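Local coordinates for foldase protein PrsA (Streptococcus pneumoniae, PDB 5TVL), which probably assists the folding of secreted proteins outside the cell membrane and belongs to the peptidyl-prolyl cis-trans isomerases, which interconvert cis and trans prolyl peptide bonds, at residues N33-K38 / K251-A256; D55-E60 / M77-R82; L94-V99 / S242-S247; K134-K139 / Y208-L213; G165-D170 / T174-Q179. All coordinates share one frame; numbering follows the deposited sequence.

Interaction 1 (N33-K38 / K251-A256)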
# COMPACT_ATOMS: atom_id res chain seq x y z
N ASN A 33 -9.89 22.01 4.35
CA ASN A 33 -10.27 21.00 5.35
C ASN A 33 -11.50 21.38 6.15
O ASN A 33 -12.27 20.51 6.55
CB ASN A 33 -9.10 20.71 6.28
CG ASN A 33 -7.99 19.97 5.59
OD1 ASN A 33 -8.05 19.70 4.38
ND2 ASN A 33 -6.95 19.64 6.34
N MET A 34 -11.68 22.68 6.41
CA MET A 34 -12.92 23.19 7.01
C MET A 34 -14.11 23.01 6.07
O MET A 34 -15.22 22.74 6.53
CB MET A 34 -12.79 24.68 7.37
CG MET A 34 -11.93 24.96 8.60
SD MET A 34 -11.57 26.73 8.77
CE MET A 34 -13.17 27.35 9.29
N THR A 35 -13.88 23.16 4.77
CA THR A 35 -14.93 22.95 3.75
C THR A 35 -15.35 21.48 3.66
O THR A 35 -16.55 21.18 3.63
CB THR A 35 -14.47 23.45 2.37
OG1 THR A 35 -14.08 24.82 2.47
CG2 THR A 35 -15.60 23.33 1.35
N ILE A 36 -14.37 20.59 3.59
CA ILE A 36 -14.61 19.15 3.59
C ILE A 36 -15.38 18.73 4.85
O ILE A 36 -16.35 17.99 4.75
CB ILE A 36 -13.28 18.35 3.44
CG1 ILE A 36 -12.71 18.53 2.03
CG2 ILE A 36 -13.49 16.86 3.72
CD1 ILE A 36 -11.25 18.15 1.90
N GLN A 37 -14.96 19.23 6.01
CA GLN A 37 -15.65 18.93 7.27
C GLN A 37 -17.13 19.27 7.24
O GLN A 37 -17.96 18.45 7.64
CB GLN A 37 -15.00 19.64 8.46
CG GLN A 37 -15.84 19.61 9.73
CD GLN A 37 -15.05 19.89 10.99
OE1 GLN A 37 -15.27 19.25 12.01
NE2 GLN A 37 -14.15 20.86 10.92
N LYS A 38 -17.45 20.49 6.80
CA LYS A 38 -18.85 20.97 6.78
C LYS A 38 -19.76 20.18 5.84
O LYS A 38 -20.91 19.88 6.19
CB LYS A 38 -18.92 22.46 6.42
CG LYS A 38 -18.67 23.40 7.59
CD LYS A 38 -19.08 24.82 7.26
CE LYS A 38 -18.84 25.76 8.42
NZ LYS A 38 -19.81 25.56 9.54
N LYS A 251 -16.48 14.65 -5.67
CA LYS A 251 -17.89 14.46 -6.00
C LYS A 251 -18.79 15.11 -4.95
O LYS A 251 -19.72 15.84 -5.29
CB LYS A 251 -18.25 12.98 -6.13
CG LYS A 251 -17.72 12.32 -7.40
CD LYS A 251 -18.59 12.62 -8.61
CE LYS A 251 -18.06 11.92 -9.86
NZ LYS A 251 -18.95 12.10 -11.04
N GLU A 252 -18.50 14.84 -3.68
CA GLU A 252 -19.29 15.37 -2.57
C GLU A 252 -19.21 16.90 -2.47
O GLU A 252 -20.21 17.56 -2.20
CB GLU A 252 -18.88 14.71 -1.24
CG GLU A 252 -19.98 14.70 -0.20
CD GLU A 252 -21.18 13.87 -0.63
OE1 GLU A 252 -21.09 12.62 -0.62
OE2 GLU A 252 -22.22 14.47 -0.99
N LEU A 253 -18.02 17.46 -2.71
CA LEU A 253 -17.84 18.92 -2.76
C LEU A 253 -18.57 19.55 -3.95
O LEU A 253 -19.15 20.62 -3.81
CB LEU A 253 -16.35 19.28 -2.78
CG LEU A 253 -15.56 18.95 -1.51
CD1 LEU A 253 -14.06 18.89 -1.79
CD2 LEU A 253 -15.83 19.96 -0.40
N GLN A 254 -18.53 18.89 -5.10
CA GLN A 254 -19.32 19.31 -6.28
C GLN A 254 -20.83 19.31 -6.03
O GLN A 254 -21.54 20.17 -6.56
CB GLN A 254 -19.02 18.42 -7.50
CG GLN A 254 -17.72 18.73 -8.22
CD GLN A 254 -17.27 17.61 -9.15
OE1 GLN A 254 -18.09 16.85 -9.67
NE2 GLN A 254 -15.96 17.52 -9.37
N ALA A 255 -21.30 18.35 -5.24
CA ALA A 255 -22.72 18.24 -4.86
C ALA A 255 -23.17 19.37 -3.92
O ALA A 255 -24.34 19.76 -3.95
CB ALA A 255 -23.00 16.89 -4.22
N ALA A 256 -22.25 19.87 -3.10
CA ALA A 256 -22.53 21.00 -2.20
C ALA A 256 -22.69 22.34 -2.93
O ALA A 256 -23.21 23.29 -2.34
CB ALA A 256 -21.44 21.11 -1.14
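Leu-253 reaches from segment 251-256 to Thr-35 and Ile-36 of helix 25-44, and the contact rests on the two methyls at its tip. Its CB leaves the helix facing the other segment, and CG stands anti to the carbonyl carbon (chi1 -67°), which carries the fork forward. Neither CB nor CG comes within van der Waals distance of segment 33-38, so the branches do the touching. CD1 lies 4.1 Å from CG1 of Ile-36, whose own chain slants past it. CD2 takes the other partner and rests 3.8 Å from CG2 of Thr-35, the two side chains meeting at about a right angle. The hydroxyl of Thr-35 is bonded to the carbonyl oxygen of Leu-31 in its own helix, while its methyl meets the leucine. No hydrogen bond joins the two segments, and their backbones come closest at the CA atoms of Ile-36 and Leu-253, 7.1 Å apart. Around this point Ile-258 touches both Thr-35 and Leu-253, and Tyr-272 also packs on Leu-253. Ile-36 meanwhile packs against Thr-88 of helix 79-102, while Thr-35 also meets Ile-12 of the second subunit, placing helix 25-44 between its own chain's helices and a neighbour.

Interaction 2 (D55-E60 / M77-R82)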
# COMPACT_ATOMS: atom_id res chain seq x y z
N ASP A 55 -13.08 6.63 21.13
CA ASP A 55 -12.16 5.47 21.19
C ASP A 55 -10.84 5.76 20.49
O ASP A 55 -9.77 5.45 21.01
CB ASP A 55 -12.80 4.21 20.56
CG ASP A 55 -13.98 3.67 21.36
OD1 ASP A 55 -14.28 4.17 22.47
OD2 ASP A 55 -14.63 2.72 20.86
N THR A 56 -10.93 6.35 19.30
CA THR A 56 -9.76 6.69 18.48
C THR A 56 -8.86 7.70 19.18
O THR A 56 -7.65 7.50 19.25
CB THR A 56 -10.20 7.25 17.11
OG1 THR A 56 -11.11 6.33 16.49
CG2 THR A 56 -8.99 7.49 16.20
N ILE A 57 -9.45 8.77 19.70
CA ILE A 57 -8.69 9.83 20.38
C ILE A 57 -8.16 9.37 21.75
O ILE A 57 -7.13 9.87 22.21
CB ILE A 57 -9.52 11.14 20.50
CG1 ILE A 57 -8.59 12.35 20.66
CG2 ILE A 57 -10.54 11.06 21.63
CD1 ILE A 57 -9.25 13.66 20.28
N ALA A 58 -8.86 8.43 22.38
CA ALA A 58 -8.37 7.79 23.61
C ALA A 58 -7.19 6.86 23.30
O ALA A 58 -6.19 6.89 24.02
CB ALA A 58 -9.49 7.01 24.29
N GLU A 59 -7.33 6.05 22.26
CA GLU A 59 -6.23 5.21 21.76
C GLU A 59 -5.02 6.07 21.38
O GLU A 59 -3.89 5.75 21.74
CB GLU A 59 -6.70 4.38 20.54
CG GLU A 59 -5.64 3.53 19.83
CD GLU A 59 -4.98 2.49 20.72
OE1 GLU A 59 -5.60 2.04 21.70
OE2 GLU A 59 -3.83 2.10 20.41
N GLU A 60 -5.29 7.17 20.69
CA GLU A 60 -4.26 8.10 20.23
C GLU A 60 -3.52 8.75 21.41
O GLU A 60 -2.31 8.90 21.37
CB GLU A 60 -4.88 9.17 19.34
CG GLU A 60 -3.92 9.89 18.43
CD GLU A 60 -4.63 10.84 17.49
OE1 GLU A 60 -5.57 10.40 16.78
OE2 GLU A 60 -4.26 12.03 17.43
N MET A 77 -2.99 21.53 15.59
CA MET A 77 -4.21 21.02 16.22
C MET A 77 -4.22 21.27 17.72
O MET A 77 -3.19 21.18 18.39
CB MET A 77 -4.33 19.50 15.99
CG MET A 77 -4.38 19.07 14.54
SD MET A 77 -5.82 19.69 13.64
CE MET A 77 -5.21 19.66 11.96
N THR A 78 -5.38 21.66 18.22
CA THR A 78 -5.75 21.44 19.62
C THR A 78 -6.55 20.13 19.75
O THR A 78 -6.91 19.51 18.75
CB THR A 78 -6.53 22.65 20.21
OG1 THR A 78 -6.69 22.46 21.62
CG2 THR A 78 -7.91 22.83 19.57
N LEU A 79 -6.80 19.73 20.99
CA LEU A 79 -7.52 18.49 21.29
C LEU A 79 -8.93 18.47 20.68
O LEU A 79 -9.36 17.44 20.16
CB LEU A 79 -7.59 18.27 22.81
CG LEU A 79 -8.10 16.92 23.34
CD1 LEU A 79 -7.21 15.78 22.89
CD2 LEU A 79 -8.21 16.96 24.86
N GLU A 80 -9.61 19.60 20.75
CA GLU A 80 -10.96 19.78 20.18
C GLU A 80 -10.99 19.56 18.66
O GLU A 80 -11.77 18.74 18.16
CB GLU A 80 -11.49 21.18 20.52
CG GLU A 80 -12.95 21.44 20.14
CD GLU A 80 -13.44 22.81 20.59
OE1 GLU A 80 -13.11 23.24 21.72
OE2 GLU A 80 -14.18 23.46 19.82
N THR A 81 -10.15 20.29 17.94
CA THR A 81 -10.13 20.24 16.47
C THR A 81 -9.44 18.98 15.90
O THR A 81 -9.61 18.66 14.72
CB THR A 81 -9.51 21.53 15.87
OG1 THR A 81 -9.86 21.63 14.48
CG2 THR A 81 -8.01 21.55 16.00
N ARG A 82 -8.66 18.27 16.73
CA ARG A 82 -8.19 16.93 16.39
C ARG A 82 -9.35 15.93 16.43
O ARG A 82 -9.52 15.13 15.51
CB ARG A 82 -7.06 16.46 17.32
CG ARG A 82 -6.57 15.03 17.08
CD ARG A 82 -6.25 14.75 15.61
NE ARG A 82 -5.86 13.36 15.36
CZ ARG A 82 -5.95 12.73 14.19
NH1 ARG A 82 -6.43 13.35 13.10
NH2 ARG A 82 -5.56 11.46 14.09
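In the helical part of the chain, helix 50-64 packs against the first turn of helix 79-102, joined by a salt bridge between Glu-60 and Arg-82 and an apolar touch between Ile-57 and Leu-79. The arginine grips the carboxylate side-on with two nitrogens, one for each oxygen. NE gives the straighter bond, 2.9 Å to OE2 of Glu-60 at an N-H...O angle of 162°, close to the guanidinium plane and on the syn lone pair. The partner bond, from NH2 of Arg-82 to OE1 of Glu-60, is 2.9 Å but reaches that oxygen from above the carboxylate plane, as the two flat groups are turned 46° apart. A bend at chi2 of Arg-82 (49°) swings its chain across to the acid. OE2 has three polar partners: NE of Arg-82, the hydroxyl of Tyr-68 and a glycerol, probably from the crystallisation liquor. Beside the ion pair, CD1 of Ile-57 lies 3.9 Å from CD1 of Leu-79 and 3.8 Å from the carbonyl oxygen of Leu-79. Tyr-68 of the short helix 68-74 packs on Ile-57, Leu-79 and Arg-82, so three consecutive helices meet around a bidentate Arg-Glu salt bridge that joins the first to the third.

Interaction 3 (L94-V99 / S242-S247)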
# COMPACT_ATOMS: atom_id res chain seq x y z
N LEU A 94 -16.38 6.35 5.62
CA LEU A 94 -17.77 5.88 5.62
C LEU A 94 -18.43 6.12 4.26
O LEU A 94 -19.04 5.20 3.70
CB LEU A 94 -18.56 6.58 6.74
CG LEU A 94 -20.03 6.25 7.04
CD1 LEU A 94 -20.35 6.62 8.49
CD2 LEU A 94 -21.01 6.94 6.10
N ALA A 95 -18.29 7.33 3.72
CA ALA A 95 -18.81 7.67 2.39
C ALA A 95 -18.15 6.86 1.26
O ALA A 95 -18.82 6.47 0.30
CB ALA A 95 -18.66 9.16 2.13
N VAL A 96 -16.84 6.63 1.38
CA VAL A 96 -16.07 5.86 0.38
C VAL A 96 -16.48 4.38 0.35
O VAL A 96 -16.48 3.75 -0.71
CB VAL A 96 -14.54 6.03 0.60
CG1 VAL A 96 -13.73 5.07 -0.26
CG2 VAL A 96 -14.11 7.47 0.31
N LYS A 97 -16.84 3.83 1.51
CA LYS A 97 -17.35 2.45 1.59
C LYS A 97 -18.69 2.28 0.87
O LYS A 97 -18.91 1.25 0.23
CB LYS A 97 -17.48 2.00 3.05
CG LYS A 97 -17.70 0.51 3.26
CD LYS A 97 -17.90 0.20 4.74
CE LYS A 97 -18.25 -1.26 5.00
NZ LYS A 97 -17.06 -2.15 4.99
N LYS A 98 -19.58 3.27 0.96
CA LYS A 98 -20.89 3.22 0.28
C LYS A 98 -20.78 3.20 -1.24
O LYS A 98 -21.46 2.40 -1.90
CB LYS A 98 -21.78 4.41 0.68
CG LYS A 98 -22.31 4.35 2.09
CD LYS A 98 -23.45 5.34 2.26
CE LYS A 98 -23.95 5.38 3.70
NZ LYS A 98 -25.06 6.35 3.87
N VAL A 99 -19.96 4.09 -1.79
CA VAL A 99 -19.80 4.21 -3.25
C VAL A 99 -19.05 2.99 -3.80
O VAL A 99 -19.37 2.51 -4.89
CB VAL A 99 -19.12 5.54 -3.66
CG1 VAL A 99 -18.92 5.61 -5.17
CG2 VAL A 99 -19.96 6.73 -3.20
N SER A 242 -5.88 6.37 -2.73
CA SER A 242 -5.95 7.82 -2.54
C SER A 242 -6.68 8.53 -3.67
O SER A 242 -7.38 9.51 -3.43
CB SER A 242 -4.55 8.40 -2.39
OG SER A 242 -4.60 9.81 -2.24
N THR A 243 -6.51 8.04 -4.90
CA THR A 243 -7.19 8.60 -6.07
C THR A 243 -8.71 8.45 -5.95
O THR A 243 -9.45 9.38 -6.30
CB THR A 243 -6.72 7.92 -7.37
OG1 THR A 243 -5.29 7.96 -7.44
CG2 THR A 243 -7.31 8.61 -8.59
N PHE A 244 -9.15 7.30 -5.46
CA PHE A 244 -10.58 7.02 -5.27
C PHE A 244 -11.19 7.91 -4.19
O PHE A 244 -12.24 8.51 -4.41
CB PHE A 244 -10.80 5.54 -4.92
CG PHE A 244 -12.24 5.11 -4.99
CD1 PHE A 244 -12.91 5.11 -6.21
CD2 PHE A 244 -12.93 4.72 -3.84
CE1 PHE A 244 -14.24 4.72 -6.29
CE2 PHE A 244 -14.26 4.34 -3.92
CZ PHE A 244 -14.92 4.34 -5.14
N VAL A 245 -10.52 8.01 -3.04
CA VAL A 245 -11.00 8.82 -1.90
C VAL A 245 -11.13 10.28 -2.32
O VAL A 245 -12.15 10.93 -2.03
CB VAL A 245 -10.07 8.68 -0.67
CG1 VAL A 245 -10.45 9.67 0.44
CG2 VAL A 245 -10.09 7.26 -0.11
N GLN A 246 -10.11 10.79 -3.01
CA GLN A 246 -10.10 12.15 -3.55
C GLN A 246 -11.25 12.41 -4.52
O GLN A 246 -11.83 13.50 -4.51
CB GLN A 246 -8.77 12.46 -4.25
CG GLN A 246 -7.58 12.60 -3.31
CD GLN A 246 -7.54 13.92 -2.58
OE1 GLN A 246 -7.59 14.98 -3.20
NE2 GLN A 246 -7.45 13.88 -1.25
N SER A 247 -11.57 11.42 -5.36
CA SER A 247 -12.68 11.55 -6.31
C SER A 247 -14.03 11.64 -5.59
O SER A 247 -14.88 12.44 -5.98
CB SER A 247 -12.68 10.41 -7.34
OG SER A 247 -13.16 9.19 -6.79
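Helices 94-99 and 242-247 meet nearly at right angles, their N-to-C directions 99° apart and their axes 10.1 Å from each other at closest approach. The backbones come nearest at Val-96 and Val-245, whose CA atoms are 6.3 Å apart. Val-96 fills the crossing point with both of its methyls. CG1, set anti to the backbone N (chi1 170°), comes to the edge of the Phe-244 ring, near the ring plane, 3.7 Å from CD2. CG2 turns to the other neighbour and lies 4.0 Å from CG2 of Val-245, the two valine side chains crossing at about a right angle. The benzyl group of Phe-244 runs past Val-96 in the opposite direction, which also brings its edge to the backbone of the facing helix: CE2 is 3.9 Å from the carbonyl oxygen of Val-96, in the plane of the ring. One turn further on, CG1 of Val-99 approaches CZ of Phe-244 at 4.2 Å, obliquely to the ring. No hydrogen bond crosses the contact; within its own helix, Ser-247 OG donates to the carbonyl oxygen of Phe-244. The ring has further company in Lys-238, with which it makes a cation-pi contact, and in Thr-243 of the third subunit, while Ile-248 extends the apolar patch to both Val-96 and Val-99. Helix 79-102 precedes strand 120-127 of the four-stranded sheet and helix 242-255 follows strand 207-216; their near-perpendicular crossing is consistent with the composite helical domain of PrsA foldases, built from both ends of the chain around an inserted parvulin domain.

Interaction 4 (K134-K139 / Y208-L213)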
# COMPACT_ATOMS: atom_id res chain seq x y z
N LYS A 134 18.76 -23.10 7.49
CA LYS A 134 19.24 -24.27 6.75
C LYS A 134 19.42 -25.51 7.65
O LYS A 134 19.19 -26.64 7.21
CB LYS A 134 20.56 -23.96 6.03
CG LYS A 134 20.42 -22.97 4.89
CD LYS A 134 21.69 -22.88 4.05
CE LYS A 134 21.45 -22.14 2.74
NZ LYS A 134 22.59 -22.30 1.79
N GLU A 135 19.82 -25.27 8.90
CA GLU A 135 19.97 -26.33 9.91
C GLU A 135 18.62 -26.96 10.29
O GLU A 135 18.48 -28.18 10.27
CB GLU A 135 20.66 -25.77 11.16
CG GLU A 135 21.10 -26.81 12.19
CD GLU A 135 21.93 -26.22 13.32
OE1 GLU A 135 21.86 -24.99 13.56
OE2 GLU A 135 22.65 -27.00 13.98
N VAL A 136 17.65 -26.11 10.61
CA VAL A 136 16.30 -26.55 11.00
C VAL A 136 15.51 -27.15 9.82
O VAL A 136 14.67 -28.04 10.02
CB VAL A 136 15.50 -25.40 11.68
CG1 VAL A 136 14.04 -25.77 11.93
CG2 VAL A 136 16.17 -25.00 12.99
N LEU A 137 15.77 -26.69 8.59
CA LEU A 137 15.11 -27.22 7.39
C LEU A 137 15.38 -28.71 7.17
O LEU A 137 14.45 -29.48 6.93
CB LEU A 137 15.53 -26.43 6.14
CG LEU A 137 15.01 -26.91 4.78
CD1 LEU A 137 13.49 -27.03 4.77
CD2 LEU A 137 15.47 -25.99 3.66
N GLU A 138 16.65 -29.10 7.25
CA GLU A 138 17.05 -30.50 7.06
C GLU A 138 16.53 -31.41 8.18
O GLU A 138 16.22 -32.58 7.94
CB GLU A 138 18.58 -30.63 6.95
CG GLU A 138 19.05 -31.99 6.46
CD GLU A 138 20.50 -32.00 6.02
OE1 GLU A 138 20.88 -31.15 5.18
OE2 GLU A 138 21.27 -32.88 6.48
N LYS A 139 16.44 -30.88 9.40
CA LYS A 139 15.78 -31.57 10.52
C LYS A 139 14.27 -31.70 10.30
O LYS A 139 13.68 -32.72 10.67
CB LYS A 139 16.06 -30.85 11.84
CG LYS A 139 17.52 -30.92 12.28
CD LYS A 139 17.73 -30.25 13.63
CE LYS A 139 19.19 -30.32 14.06
NZ LYS A 139 19.43 -29.62 15.35
N TYR A 208 13.58 -15.37 7.84
CA TYR A 208 13.63 -16.63 7.10
C TYR A 208 12.55 -17.56 7.65
O TYR A 208 12.45 -17.73 8.87
CB TYR A 208 15.02 -17.27 7.21
CG TYR A 208 16.12 -16.33 6.74
CD1 TYR A 208 16.69 -15.40 7.62
CD2 TYR A 208 16.56 -16.33 5.42
CE1 TYR A 208 17.68 -14.53 7.19
CE2 TYR A 208 17.54 -15.46 4.98
CZ TYR A 208 18.10 -14.56 5.88
OH TYR A 208 19.08 -13.69 5.46
N TYR A 209 11.76 -18.15 6.76
CA TYR A 209 10.59 -18.94 7.14
C TYR A 209 10.69 -20.37 6.60
O TYR A 209 11.26 -20.60 5.54
CB TYR A 209 9.31 -18.30 6.60
CG TYR A 209 9.04 -16.90 7.10
CD1 TYR A 209 9.64 -15.80 6.51
CD2 TYR A 209 8.16 -16.68 8.16
CE1 TYR A 209 9.38 -14.51 6.95
CE2 TYR A 209 7.90 -15.40 8.62
CZ TYR A 209 8.51 -14.31 8.01
OH TYR A 209 8.26 -13.04 8.45
N ILE A 210 10.14 -21.31 7.37
CA ILE A 210 9.94 -22.70 6.92
C ILE A 210 8.47 -23.00 7.18
O ILE A 210 8.00 -22.81 8.30
CB ILE A 210 10.85 -23.69 7.68
CG1 ILE A 210 12.33 -23.31 7.53
CG2 ILE A 210 10.64 -25.11 7.17
CD1 ILE A 210 13.27 -24.01 8.49
N VAL A 211 7.77 -23.48 6.15
CA VAL A 211 6.32 -23.72 6.23
C VAL A 211 6.03 -25.22 6.12
O VAL A 211 6.66 -25.93 5.35
CB VAL A 211 5.56 -22.97 5.10
CG1 VAL A 211 4.05 -23.14 5.25
CG2 VAL A 211 5.92 -21.50 5.10
N LYS A 212 5.05 -25.67 6.92
CA LYS A 212 4.55 -27.04 6.90
C LYS A 212 3.03 -26.96 6.72
O LYS A 212 2.33 -26.51 7.62
CB LYS A 212 4.90 -27.73 8.23
CG LYS A 212 4.29 -29.12 8.46
CD LYS A 212 5.03 -30.21 7.70
CE LYS A 212 4.37 -31.57 7.91
NZ LYS A 212 4.56 -32.11 9.29
N LEU A 213 2.53 -27.40 5.56
CA LEU A 213 1.09 -27.41 5.30
C LEU A 213 0.41 -28.54 6.07
O LEU A 213 0.83 -29.70 5.97
CB LEU A 213 0.80 -27.54 3.80
CG LEU A 213 -0.64 -27.23 3.36
CD1 LEU A 213 -0.93 -25.73 3.44
CD2 LEU A 213 -0.89 -27.73 1.95
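This is helix-on-sheet packing in the isomerase domain: Val-136 and Leu-137 of helix 130-139 receive Ile-210, which rises from strand 207-216, a central strand of the four-stranded antiparallel sheet. The delta methyl of Ile-210 does most of the touching. It stands 3.9 Å from CG1 of Val-136 and 4.1 Å from CB of Leu-137, and also comes to 3.7 Å from the backbone N of Leu-137, so it beds against the helix backbone as well as its side chains. The chain of Ile-210 reaches the helix with CG1 anti to the carbonyl carbon (chi1 -57°) and an extended second torsion. That leaves the shorter branch, CG2, facing the leucine, 4.2 Å from CD1 of Leu-137. Sheet order 2-1-4-3, with helices covering the sheet, is that of the parvulin fold, in which the first helix follows the first strand, here 120-127. Because residues alternate along a strand, Tyr-209 and Val-211 send their side chains to the other face, whereas Ile-210 is left to helix 130-139. Phe-147 of helix 147-154 also packs on Ile-210, and Leu-127 of the neighbouring strand touches it; Leu-137 reaches further, to Asp-194 and Val-195 in the loop before strand 196-198.

Interaction 5 (G165-D170 / T174-Q179)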
# COMPACT_ATOMS: atom_id res chain seq x y z
N GLY A 165 3.57 -23.48 16.32
CA GLY A 165 3.76 -22.82 15.03
C GLY A 165 2.52 -22.65 14.15
O GLY A 165 2.61 -22.05 13.08
N GLU A 166 1.36 -23.13 14.61
CA GLU A 166 0.18 -23.27 13.75
C GLU A 166 -0.48 -21.93 13.42
O GLU A 166 -0.47 -21.00 14.24
CB GLU A 166 -0.86 -24.21 14.39
CG GLU A 166 -2.06 -24.52 13.49
CD GLU A 166 -2.92 -25.65 14.02
OE1 GLU A 166 -2.40 -26.77 14.22
OE2 GLU A 166 -4.14 -25.43 14.21
N ILE A 167 -1.05 -21.84 12.22
CA ILE A 167 -1.78 -20.66 11.77
C ILE A 167 -2.71 -21.00 10.60
O ILE A 167 -2.38 -21.85 9.77
CB ILE A 167 -0.82 -19.51 11.39
CG1 ILE A 167 -1.59 -18.22 11.09
CG2 ILE A 167 0.08 -19.90 10.21
CD1 ILE A 167 -0.76 -16.96 11.23
N THR A 168 -3.86 -20.33 10.55
CA THR A 168 -4.82 -20.43 9.44
C THR A 168 -4.83 -19.09 8.69
O THR A 168 -4.76 -18.03 9.31
CB THR A 168 -6.23 -20.75 9.96
OG1 THR A 168 -6.20 -21.95 10.74
CG2 THR A 168 -7.23 -20.93 8.82
N PHE A 169 -4.92 -19.14 7.35
CA PHE A 169 -4.97 -17.92 6.53
C PHE A 169 -5.54 -18.10 5.12
O PHE A 169 -5.45 -19.19 4.54
CB PHE A 169 -3.58 -17.26 6.44
CG PHE A 169 -2.48 -18.17 5.96
CD1 PHE A 169 -1.74 -18.93 6.86
CD2 PHE A 169 -2.16 -18.26 4.61
CE1 PHE A 169 -0.71 -19.76 6.43
CE2 PHE A 169 -1.14 -19.09 4.16
CZ PHE A 169 -0.41 -19.84 5.07
N ASP A 170 -6.13 -17.03 4.59
CA ASP A 170 -6.55 -16.94 3.20
C ASP A 170 -5.37 -16.49 2.35
O ASP A 170 -4.28 -16.24 2.86
CB ASP A 170 -7.67 -15.90 3.02
CG ASP A 170 -8.92 -16.23 3.79
OD1 ASP A 170 -9.33 -17.41 3.80
OD2 ASP A 170 -9.53 -15.30 4.36
N THR A 174 -3.13 -10.39 5.38
CA THR A 174 -1.97 -9.51 5.54
C THR A 174 -1.12 -9.87 6.76
O THR A 174 -0.05 -9.27 6.97
CB THR A 174 -2.42 -8.03 5.65
OG1 THR A 174 -3.36 -7.90 6.72
CG2 THR A 174 -3.06 -7.57 4.35
N GLU A 175 -1.58 -10.82 7.57
CA GLU A 175 -0.84 -11.31 8.74
C GLU A 175 0.38 -12.19 8.37
O GLU A 175 1.29 -12.35 9.18
CB GLU A 175 -1.77 -12.09 9.67
CG GLU A 175 -2.91 -11.26 10.27
CD GLU A 175 -4.12 -12.08 10.70
OE1 GLU A 175 -4.63 -12.89 9.89
OE2 GLU A 175 -4.57 -11.91 11.85
N VAL A 176 0.38 -12.75 7.15
CA VAL A 176 1.47 -13.61 6.65
C VAL A 176 2.08 -12.97 5.40
O VAL A 176 1.35 -12.39 4.59
CB VAL A 176 0.93 -15.02 6.30
CG1 VAL A 176 2.07 -15.99 6.03
CG2 VAL A 176 0.02 -15.55 7.42
N PRO A 177 3.42 -13.06 5.22
CA PRO A 177 4.02 -12.46 4.01
C PRO A 177 3.61 -13.14 2.70
O PRO A 177 3.28 -14.33 2.70
CB PRO A 177 5.53 -12.60 4.24
CG PRO A 177 5.70 -12.95 5.68
CD PRO A 177 4.45 -13.65 6.10
N GLU A 178 3.65 -12.39 1.60
CA GLU A 178 3.19 -12.86 0.29
C GLU A 178 3.91 -14.13 -0.17
O GLU A 178 3.26 -15.09 -0.59
CB GLU A 178 3.36 -11.75 -0.76
CG GLU A 178 2.93 -12.11 -2.19
CD GLU A 178 1.48 -12.57 -2.30
OE1 GLU A 178 0.64 -12.15 -1.47
OE2 GLU A 178 1.19 -13.35 -3.22
N GLN A 179 5.23 -14.12 -0.08
CA GLN A 179 6.06 -15.29 -0.46
C GLN A 179 5.89 -16.51 0.47
O GLN A 179 6.16 -17.64 0.04
CB GLN A 179 7.55 -14.91 -0.57
CG GLN A 179 8.20 -14.35 0.69
CD GLN A 179 8.26 -12.83 0.69
OE1 GLN A 179 7.24 -12.17 0.47
NE2 GLN A 179 9.44 -12.26 0.94
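Val-176 inserts one methyl between Ile-167 and Phe-169, two residues of strand 166-169 whose side chains emerge on the same face. Its CG2 carries every close contact. Over the ring of Phe-169 it stands 4.2 Å from the centroid and 27° off the ring normal, a CH-pi contact made to the face, with CD1 and CG of the ring both 3.9 Å away. The conformation of the phenylalanine makes this possible: CG lies between the backbone N and the carbonyl carbon (chi1 54°), and with chi2 at -90° the ring presents a face to the valine. Ile-167 comes in from further back along the strand. Its chain is extended and continues outward, meeting Val-176 tip to tip, CD1 to CG2 at 4.1 Å. The CB atoms of Phe-169 and Val-176 both face across the contact. There is no hydrogen bond between the segments. Lys-181 touches both Phe-169 and Val-176, and Ala-184 packs on the phenylalanine, so helix 178-186 covers the same cluster. Val-120 of the adjoining strand lines it from the sheet. A short connection from an edge strand, folded back so that the following helix lies over the sheet, matches the second strand and last helix of the parvulin fold.

How the interactions relate
Interactions 4 and 5 belong to the parvulin-type isomerase region, their centres about 15 Å apart, and touch where the hydroxyl oxygen of Tyr-209 lies 3.8 Å from CG of Pro-177. They use the same sheet from its two faces. Interactions 1, 2 and 3 lie in the helical part: 1 and 3 share helix 242-255, with centres about 13 Å apart, and 2 and 3 share helix 79-102, about 23 Å apart. Interactions 1 and 3 join parts of the chain far apart in sequence, and interactions 4 and 5 are nested inside the loops they close. The two parts are well separated, with centres of interactions 1 and 4 about 54 Å apart.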